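Local coordinates for protein diaminopimelate decarboxylase (Helicobacter pylori, PDB 2QGH) that catalyses the decarboxylation of meso-diaminopimelate to L-lysine with pyridoxal 5'-phosphate as cofactor, the last step of bacterial lysine synthesis, at residues 48-53 with 281-286; 288-293 with 327-332. All blocks are in the same frame, centred on the assembly; numbering follows the deposited sequence.

Interaction 1 (48-53 with 281-286); sequences LNYKEA and GRSIVA. With PLP (pyridoxal-5'-phosphate), chain B; LYS (lysine), chain C.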
ATOM      1  N   LEU A  48     -20.669 -17.936 -11.723  1.00 27.24           N
ATOM      2  CA  LEU A  48     -21.816 -18.764 -12.076  1.00 28.55           C
ATOM      3  C   LEU A  48     -22.437 -19.440 -10.855  1.00 28.47           C
ATOM      4  O   LEU A  48     -23.612 -19.778 -10.867  1.00 28.84           O
ATOM      5  CB  LEU A  48     -21.401 -19.819 -13.102  1.00 28.46           C
ATOM      6  CG  LEU A  48     -21.815 -19.579 -14.558  1.00 28.57           C
ATOM      7  CD1 LEU A  48     -21.826 -18.095 -14.877  1.00 28.67           C
ATOM      8  CD2 LEU A  48     -20.871 -20.339 -15.476  1.00 27.58           C
ATOM      9  N   ASN A  49     -21.655 -19.637  -9.801  1.00 29.08           N
ATOM     10  CA  ASN A  49     -22.192 -20.261  -8.598  1.00 31.06           C
ATOM     11  C   ASN A  49     -23.097 -19.284  -7.840  1.00 32.62           C
ATOM     12  O   ASN A  49     -24.107 -19.686  -7.269  1.00 33.77           O
ATOM     13  CB  ASN A  49     -21.057 -20.750  -7.695  1.00 29.74           C
ATOM     14  CG  ASN A  49     -20.263 -21.876  -8.330  1.00 31.44           C
ATOM     15  OD1 ASN A  49     -20.814 -22.702  -9.059  1.00 30.76           O
ATOM     16  ND2 ASN A  49     -18.965 -21.923  -8.047  1.00 30.17           N
ATOM     17  N   TYR A  50     -22.735 -18.003  -7.838  1.00 32.65           N
ATOM     18  CA  TYR A  50     -23.543 -16.987  -7.173  1.00 33.81           C
ATOM     19  C   TYR A  50     -24.808 -16.755  -7.989  1.00 36.15           C
ATOM     20  O   TYR A  50     -25.889 -16.549  -7.442  1.00 36.02           O
ATOM     21  CB  TYR A  50     -22.771 -15.669  -7.065  1.00 29.66           C
ATOM     22  CG  TYR A  50     -22.011 -15.491  -5.774  1.00 26.84           C
ATOM     23  CD1 TYR A  50     -22.621 -14.923  -4.653  1.00 26.13           C
ATOM     24  CD2 TYR A  50     -20.683 -15.904  -5.664  1.00 25.76           C
ATOM     25  CE1 TYR A  50     -21.925 -14.768  -3.456  1.00 24.83           C
ATOM     26  CE2 TYR A  50     -19.981 -15.757  -4.479  1.00 23.96           C
ATOM     27  CZ  TYR A  50     -20.603 -15.188  -3.380  1.00 25.98           C
ATOM     28  OH  TYR A  50     -19.887 -15.026  -2.218  1.00 27.25           O
ATOM     29  N   LYS A  51     -24.658 -16.798  -9.307  1.00 38.88           N
ATOM     30  CA  LYS A  51     -25.772 -16.576 -10.217  1.00 41.84           C
ATOM     31  C   LYS A  51     -26.851 -17.644 -10.085  1.00 43.11           C
ATOM     32  O   LYS A  51     -28.037 -17.344 -10.206  1.00 44.61           O
ATOM     33  CB  LYS A  51     -25.260 -16.531 -11.660  1.00 42.83           C
ATOM     34  CG  LYS A  51     -25.974 -15.520 -12.554  1.00 47.06           C
ATOM     35  CD  LYS A  51     -26.676 -16.188 -13.734  1.00 48.93           C
ATOM     36  CE  LYS A  51     -25.692 -16.925 -14.633  1.00 50.84           C
ATOM     37  NZ  LYS A  51     -26.380 -17.686 -15.721  1.00 51.51           N
ATOM     38  N   GLU A  52     -26.445 -18.884  -9.827  1.00 43.48           N
ATOM     39  CA  GLU A  52     -27.398 -19.982  -9.702  1.00 44.06           C
ATOM     40  C   GLU A  52     -27.879 -20.208  -8.269  1.00 44.25           C
ATOM     41  O   GLU A  52     -28.945 -20.784  -8.048  1.00 44.24           O
ATOM     42  CB  GLU A  52     -26.785 -21.279 -10.234  1.00 45.78           C
ATOM     43  CG  GLU A  52     -25.707 -21.867  -9.334  1.00 47.86           C
ATOM     44  CD  GLU A  52     -25.356 -23.304  -9.690  1.00 49.81           C
ATOM     45  OE1 GLU A  52     -24.536 -23.914  -8.967  1.00 49.72           O
ATOM     46  OE2 GLU A  52     -25.899 -23.826 -10.691  1.00 50.21           O
ATOM     47  N   ALA A  53     -27.092 -19.766  -7.294  1.00 44.13           N
ATOM     48  CA  ALA A  53     -27.460 -19.930  -5.894  1.00 43.51           C
ATOM     49  C   ALA A  53     -28.788 -19.231  -5.605  1.00 43.86           C
ATOM     50  O   ALA A  53     -29.382 -19.412  -4.545  1.00 44.23           O
ATOM     51  CB  ALA A  53     -26.366 -19.366  -5.001  1.00 42.45           C
ATOM     52  N   GLY A 281     -16.841 -10.115  -3.808  1.00 20.83           N
ATOM     53  CA  GLY A 281     -15.591  -9.640  -4.373  1.00 21.38           C
ATOM     54  C   GLY A 281     -14.522 -10.716  -4.278  1.00 22.07           C
ATOM     55  O   GLY A 281     -14.174 -11.354  -5.274  1.00 22.75           O
ATOM     56  N   ARG A 282     -14.016 -10.919  -3.068  1.00 20.91           N
ATOM     57  CA  ARG A 282     -12.980 -11.904  -2.786  1.00 21.56           C
ATOM     58  C   ARG A 282     -13.334 -13.297  -3.303  1.00 22.98           C
ATOM     59  O   ARG A 282     -12.571 -13.898  -4.067  1.00 23.59           O
ATOM     60  CB  ARG A 282     -12.741 -11.969  -1.275  1.00 19.89           C
ATOM     61  CG  ARG A 282     -11.430 -12.613  -0.861  1.00 18.56           C
ATOM     62  CD  ARG A 282     -11.446 -12.932   0.629  1.00 14.48           C
ATOM     63  NE  ARG A 282     -11.657 -11.749   1.455  1.00 16.05           N
ATOM     64  CZ  ARG A 282     -10.728 -10.830   1.704  1.00 17.91           C
ATOM     65  NH1 ARG A 282      -9.502 -10.953   1.199  1.00 14.89           N
ATOM     66  NH2 ARG A 282     -11.031  -9.775   2.446  1.00 13.99           N
ATOM     67  N   SER A 283     -14.487 -13.810  -2.880  1.00 24.21           N
ATOM     68  CA  SER A 283     -14.943 -15.142  -3.284  1.00 23.96           C
ATOM     69  C   SER A 283     -15.111 -15.330  -4.795  1.00 23.21           C
ATOM     70  O   SER A 283     -15.335 -16.441  -5.267  1.00 23.23           O
ATOM     71  CB  SER A 283     -16.254 -15.492  -2.566  1.00 23.83           C
ATOM     72  OG  SER A 283     -17.231 -14.482  -2.736  1.00 24.38           O
ATOM     73  N   ILE A 284     -15.002 -14.248  -5.558  1.00 22.78           N
ATOM     74  CA  ILE A 284     -15.130 -14.357  -7.004  1.00 21.61           C
ATOM     75  C   ILE A 284     -13.758 -14.500  -7.663  1.00 21.82           C
ATOM     76  O   ILE A 284     -13.587 -15.304  -8.578  1.00 20.88           O
ATOM     77  CB  ILE A 284     -15.807 -13.107  -7.627  1.00 23.12           C
ATOM     78  CG1 ILE A 284     -17.244 -12.951  -7.113  1.00 23.72           C
ATOM     79  CG2 ILE A 284     -15.781 -13.212  -9.159  1.00 19.77           C
ATOM     80  CD1 ILE A 284     -18.222 -14.000  -7.620  1.00 25.78           C
ATOM     81  N   VAL A 285     -12.783 -13.732  -7.182  1.00 19.18           N
ATOM     82  CA  VAL A 285     -11.458 -13.733  -7.790  1.00 19.60           C
ATOM     83  C   VAL A 285     -10.267 -14.252  -6.995  1.00 20.55           C
ATOM     84  O   VAL A 285      -9.243 -14.589  -7.584  1.00 22.16           O
ATOM     85  CB  VAL A 285     -11.079 -12.305  -8.276  1.00 20.07           C
ATOM     86  CG1 VAL A 285     -12.012 -11.860  -9.369  1.00 17.59           C
ATOM     87  CG2 VAL A 285     -11.133 -11.326  -7.109  1.00 17.67           C
ATOM     88  N   ALA A 286     -10.375 -14.310  -5.675  1.00 21.06           N
ATOM     89  CA  ALA A 286      -9.251 -14.768  -4.870  1.00 22.84           C
ATOM     90  C   ALA A 286      -8.487 -15.963  -5.463  1.00 25.74           C
ATOM     91  O   ALA A 286      -7.361 -15.813  -5.949  1.00 27.14           O
ATOM     92  CB  ALA A 286      -9.716 -15.098  -3.460  1.00 19.09           C
TER
HETATM   93  N1  PLP B 406     -19.631  -4.514  -0.890  1.00 17.02           N
HETATM   94  C2  PLP B 406     -19.178  -3.468  -0.061  1.00 17.99           C
HETATM   95  C2A PLP B 406     -20.028  -2.286   0.193  1.00 17.22           C
HETATM   96  C3  PLP B 406     -17.846  -3.576   0.509  1.00 19.36           C
HETATM   97  O3  PLP B 406     -17.343  -2.573   1.315  1.00 21.26           O
HETATM   98  C4  PLP B 406     -17.051  -4.691   0.248  1.00 19.36           C
HETATM   99  C4A PLP B 406     -15.834  -4.809   1.096  1.00 18.04           C
HETATM  100  C5  PLP B 406     -17.505  -5.720  -0.589  1.00 17.41           C
HETATM  101  C6  PLP B 406     -18.838  -5.641  -1.148  1.00 17.69           C
HETATM  102  C5A PLP B 406     -16.697  -6.816  -1.139  1.00 18.10           C
HETATM  103  O4P PLP B 406     -16.582  -7.830  -0.167  1.00 17.92           O
HETATM  104  P   PLP B 406     -15.807  -9.046  -0.415  1.00 17.17           P
HETATM  105  O1P PLP B 406     -14.518  -8.966  -1.291  1.00 16.63           O
HETATM  106  O2P PLP B 406     -16.870 -10.018  -1.092  1.00 17.77           O
HETATM  107  O3P PLP B 406     -15.357  -9.556   1.008  1.00 17.91           O
HETATM  108  N   LYS C 407      -8.592  -5.015   1.399  1.00 19.82           N
HETATM  109  CA  LYS C 407      -9.134  -6.030   2.356  1.00 22.77           C
HETATM  110  C   LYS C 407      -8.347  -7.337   2.249  1.00 23.07           C
HETATM  111  O   LYS C 407      -7.276  -7.306   1.610  1.00 24.45           O
HETATM  112  CB  LYS C 407     -10.626  -6.276   2.069  1.00 20.42           C
HETATM  113  CG  LYS C 407     -11.496  -5.056   2.335  1.00 18.80           C
HETATM  114  CD  LYS C 407     -12.878  -5.177   1.720  1.00 18.36           C
HETATM  115  CE  LYS C 407     -13.700  -3.931   2.041  1.00 19.60           C
HETATM  116  NZ  LYS C 407     -15.029  -3.854   1.344  1.00 20.66           N
HETATM  117  OXT LYS C 407      -8.800  -8.366   2.797  1.00 22.80           O
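Tyr50, on helix 40-52, and Ile284, on the short helix 282-285, mark the closest approach of the two backbones, with their CA atoms 8.8 Å apart. The tyrosine bridges that gap. Its OH makes a hydrogen bond of 2.8 Å to Ser283 OG, and either hydroxyl could be the donor. Ser283 OG lies between its own backbone N and carbonyl carbon (chi1 53°), which brings it to the phenol oxygen. Further back on the ring, Tyr50 CD2 meets Ile284 CD1 at 3.7 Å, an apolar contact made by the end of the isoleucine. The N-terminal end of helix 282-285 also binds the cofactor phosphate. Gly281, the N-cap, gives its N to PLP O2P at 2.7 Å, and Arg282 N reaches PLP O1P at the same distance. The Arg282 side chain goes to the bound lysine, where NH2 donates to OXT at 2.7 Å and NH1 adds a weak bond to the same oxygen. Ser208 OG and Tyr250 OH also bond to this guanidinium. Tyr50 thus ties helix 40-52 to the turn carrying the phosphate-binding N-H groups. The hydroxyl of this buried residue is paired with Ser283 OG, and the helix N-terminus probably helps balance the phosphate charge.

Interaction 2 (288-293 with 327-332); sequences SGELIT and AIRVIT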
ATOM      1  N   SER A 288      -8.547 -17.665  -8.267  1.00 25.20           N
ATOM      2  CA  SER A 288      -8.078 -17.640  -9.657  1.00 23.70           C
ATOM      3  C   SER A 288      -6.732 -16.962  -9.881  1.00 23.50           C
ATOM      4  O   SER A 288      -6.100 -17.152 -10.919  1.00 22.93           O
ATOM      5  CB  SER A 288      -9.111 -16.953 -10.560  1.00 24.54           C
ATOM      6  OG  SER A 288      -8.969 -15.540 -10.535  1.00 22.00           O
ATOM      7  N   GLY A 289      -6.302 -16.161  -8.917  1.00 24.99           N
ATOM      8  CA  GLY A 289      -5.046 -15.453  -9.073  1.00 24.20           C
ATOM      9  C   GLY A 289      -3.904 -15.946  -8.213  1.00 23.49           C
ATOM     10  O   GLY A 289      -4.079 -16.277  -7.041  1.00 22.15           O
ATOM     11  N   GLU A 290      -2.723 -15.999  -8.815  1.00 22.24           N
ATOM     12  CA  GLU A 290      -1.537 -16.430  -8.106  1.00 20.84           C
ATOM     13  C   GLU A 290      -0.334 -15.561  -8.433  1.00 18.67           C
ATOM     14  O   GLU A 290      -0.183 -15.078  -9.556  1.00 17.60           O
ATOM     15  CB  GLU A 290      -1.252 -17.898  -8.410  1.00 21.44           C
ATOM     16  CG  GLU A 290      -2.254 -18.797  -7.713  1.00 25.55           C
ATOM     17  CD  GLU A 290      -1.929 -20.266  -7.825  1.00 26.69           C
ATOM     18  OE1 GLU A 290      -2.464 -21.047  -7.003  1.00 24.13           O
ATOM     19  OE2 GLU A 290      -1.153 -20.637  -8.733  1.00 27.54           O
ATOM     20  N   LEU A 291       0.500 -15.342  -7.425  1.00 17.19           N
ATOM     21  CA  LEU A 291       1.696 -14.531  -7.571  1.00 17.60           C
ATOM     22  C   LEU A 291       2.927 -15.421  -7.778  1.00 17.45           C
ATOM     23  O   LEU A 291       3.456 -16.016  -6.834  1.00 15.28           O
ATOM     24  CB  LEU A 291       1.871 -13.643  -6.333  1.00 15.44           C
ATOM     25  CG  LEU A 291       3.046 -12.666  -6.274  1.00 14.72           C
ATOM     26  CD1 LEU A 291       3.230 -11.951  -7.607  1.00 14.93           C
ATOM     27  CD2 LEU A 291       2.787 -11.673  -5.154  1.00 14.84           C
ATOM     28  N   ILE A 292       3.357 -15.510  -9.033  1.00 17.01           N
ATOM     29  CA  ILE A 292       4.513 -16.309  -9.403  1.00 17.71           C
ATOM     30  C   ILE A 292       5.747 -15.432  -9.252  1.00 18.63           C
ATOM     31  O   ILE A 292       5.863 -14.379  -9.886  1.00 18.58           O
ATOM     32  CB  ILE A 292       4.418 -16.794 -10.876  1.00 20.74           C
ATOM     33  CG1 ILE A 292       3.025 -17.377 -11.156  1.00 19.47           C
ATOM     34  CG2 ILE A 292       5.506 -17.826 -11.153  1.00 18.12           C
ATOM     35  CD1 ILE A 292       2.607 -18.477 -10.213  1.00 19.76           C
ATOM     36  N   THR A 293       6.669 -15.885  -8.416  1.00 18.97           N
ATOM     37  CA  THR A 293       7.885 -15.156  -8.132  1.00 19.83           C
ATOM     38  C   THR A 293       9.068 -16.123  -8.113  1.00 23.81           C
ATOM     39  O   THR A 293       8.934 -17.286  -7.716  1.00 24.20           O
ATOM     40  CB  THR A 293       7.763 -14.463  -6.775  1.00 18.68           C
ATOM     41  OG1 THR A 293       8.995 -13.823  -6.442  1.00 17.79           O
ATOM     42  CG2 THR A 293       7.406 -15.471  -5.709  1.00 16.37           C
ATOM     43  N   ALA A 327      -1.086 -19.435   1.172  1.00 24.52           N
ATOM     44  CA  ALA A 327      -0.241 -20.598   0.956  1.00 25.96           C
ATOM     45  C   ALA A 327       0.841 -20.336  -0.090  1.00 26.66           C
ATOM     46  O   ALA A 327       0.662 -19.531  -1.007  1.00 26.36           O
ATOM     47  CB  ALA A 327      -1.090 -21.794   0.547  1.00 23.90           C
ATOM     48  N   ILE A 328       1.972 -21.017   0.076  1.00 27.44           N
ATOM     49  CA  ILE A 328       3.104 -20.905  -0.839  1.00 29.30           C
ATOM     50  C   ILE A 328       3.384 -22.297  -1.406  1.00 29.45           C
ATOM     51  O   ILE A 328       3.645 -23.245  -0.667  1.00 29.81           O
ATOM     52  CB  ILE A 328       4.367 -20.368  -0.113  1.00 29.74           C
ATOM     53  CG1 ILE A 328       4.150 -18.905   0.281  1.00 30.13           C
ATOM     54  CG2 ILE A 328       5.595 -20.517  -1.009  1.00 28.72           C
ATOM     55  CD1 ILE A 328       5.271 -18.303   1.094  1.00 31.89           C
ATOM     56  N   ARG A 329       3.316 -22.411  -2.725  1.00 29.71           N
ATOM     57  CA  ARG A 329       3.537 -23.680  -3.396  1.00 31.80           C
ATOM     58  C   ARG A 329       4.733 -23.606  -4.347  1.00 32.17           C
ATOM     59  O   ARG A 329       4.866 -22.655  -5.117  1.00 31.79           O
ATOM     60  CB  ARG A 329       2.272 -24.057  -4.175  1.00 31.69           C
ATOM     61  CG  ARG A 329       2.368 -25.331  -4.984  1.00 32.73           C
ATOM     62  CD  ARG A 329       1.237 -25.390  -5.981  1.00 31.06           C
ATOM     63  NE  ARG A 329       1.197 -24.164  -6.765  1.00 36.56           N
ATOM     64  CZ  ARG A 329       0.303 -23.902  -7.709  1.00 38.51           C
ATOM     65  NH1 ARG A 329      -0.642 -24.789  -7.997  1.00 42.46           N
ATOM     66  NH2 ARG A 329       0.355 -22.755  -8.371  1.00 37.33           N
ATOM     67  N   VAL A 330       5.608 -24.607  -4.286  1.00 33.43           N
ATOM     68  CA  VAL A 330       6.767 -24.638  -5.165  1.00 33.40           C
ATOM     69  C   VAL A 330       6.318 -25.128  -6.536  1.00 36.86           C
ATOM     70  O   VAL A 330       5.647 -26.153  -6.650  1.00 37.37           O
ATOM     71  CB  VAL A 330       7.860 -25.571  -4.630  1.00 31.83           C
ATOM     72  CG1 VAL A 330       9.029 -25.608  -5.608  1.00 30.23           C
ATOM     73  CG2 VAL A 330       8.323 -25.094  -3.260  1.00 30.21           C
ATOM     74  N   ILE A 331       6.685 -24.385  -7.574  1.00 39.44           N
ATOM     75  CA  ILE A 331       6.313 -24.730  -8.938  1.00 42.31           C
ATOM     76  C   ILE A 331       7.396 -25.558  -9.625  1.00 45.91           C
ATOM     77  O   ILE A 331       7.111 -26.349 -10.530  1.00 46.31           O
ATOM     78  CB  ILE A 331       6.060 -23.456  -9.762  1.00 42.32           C
ATOM     79  CG1 ILE A 331       4.934 -22.644  -9.116  1.00 41.13           C
ATOM     80  CG2 ILE A 331       5.729 -23.821 -11.206  1.00 41.46           C
ATOM     81  CD1 ILE A 331       4.617 -21.352  -9.831  1.00 40.70           C
ATOM     82  N   THR A 332       8.637 -25.372  -9.187  1.00 48.70           N
ATOM     83  CA  THR A 332       9.773 -26.088  -9.753  1.00 51.25           C
ATOM     84  C   THR A 332       9.993 -27.437  -9.068  1.00 52.90           C
ATOM     85  O   THR A 332      10.258 -27.504  -7.862  1.00 53.05           O
ATOM     86  CB  THR A 332      11.062 -25.235  -9.645  1.00 51.24           C
ATOM     87  OG1 THR A 332      10.961 -24.109 -10.524  1.00 50.48           O
ATOM     88  CG2 THR A 332      12.290 -26.055 -10.017  1.00 51.32           C
TER
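Glu290 and Arg329 form a salt bridge between strands 289-299 and 328-330, and two isoleucines touch beside it. The glutamate can be followed outward. Its CB points toward segment 327-332. CG lies anti to the carbonyl carbon (chi1 -73°), and the chain then runs on extended toward the arginine. CD comes within 3.4 Å of Arg329 NH2. At the tip, OE2 makes the ion pair with Arg329 NH2 at 2.6 Å. OE1 lies over one face of the guanidinium, 3.6 Å from NH2. The carboxylate and guanidinium planes are 90° apart, so this is a one-oxygen, one-nitrogen contact and not a side-by-side pairing of the two groups. Arg329 gets there by a bend at chi3 (52°), which brings NH2 back toward the glutamate. Its NE has a long, weak ion pair with Glu373 as well.

The apolar contact buries about as much surface as the salt bridge. Ile331 CD1 meets Ile292 CD1 at 3.5 Å and Ile292 CG2 at 3.9 Å, with the two side chains about at right angles. Both isoleucines also touch Ala371.

Ala371 belongs to strand 369-372, which pairs antiparallel with both 289-299 and 328-330. The two strands are thus not direct neighbours in the mixed sheet, and their side chains meet across the strand between them. Helix 24-30 packs here too: Phe28 touches Ile292, while Tyr24 touches Arg329 and Ile331.

In the fold
The two contacts follow each other along the chain. Interaction 1 closes with segment 281-286, and interaction 2 opens two residues later at Ser288. Their centres are about 22 Å apart. Interaction 1 belongs to the eight-stranded parallel barrel, where helix 282-285 follows the last barrel strand, 275-278. Interaction 2 lies in the mixed sheet of the other domain. Val285 O and Ser288 OG are hydrogen-bonded across the junction, a local tie between the two. The chain thus passes from the phosphate site straight into strand 289-299, in keeping with the barrel and beta domain of fold type III PLP-dependent decarboxylases.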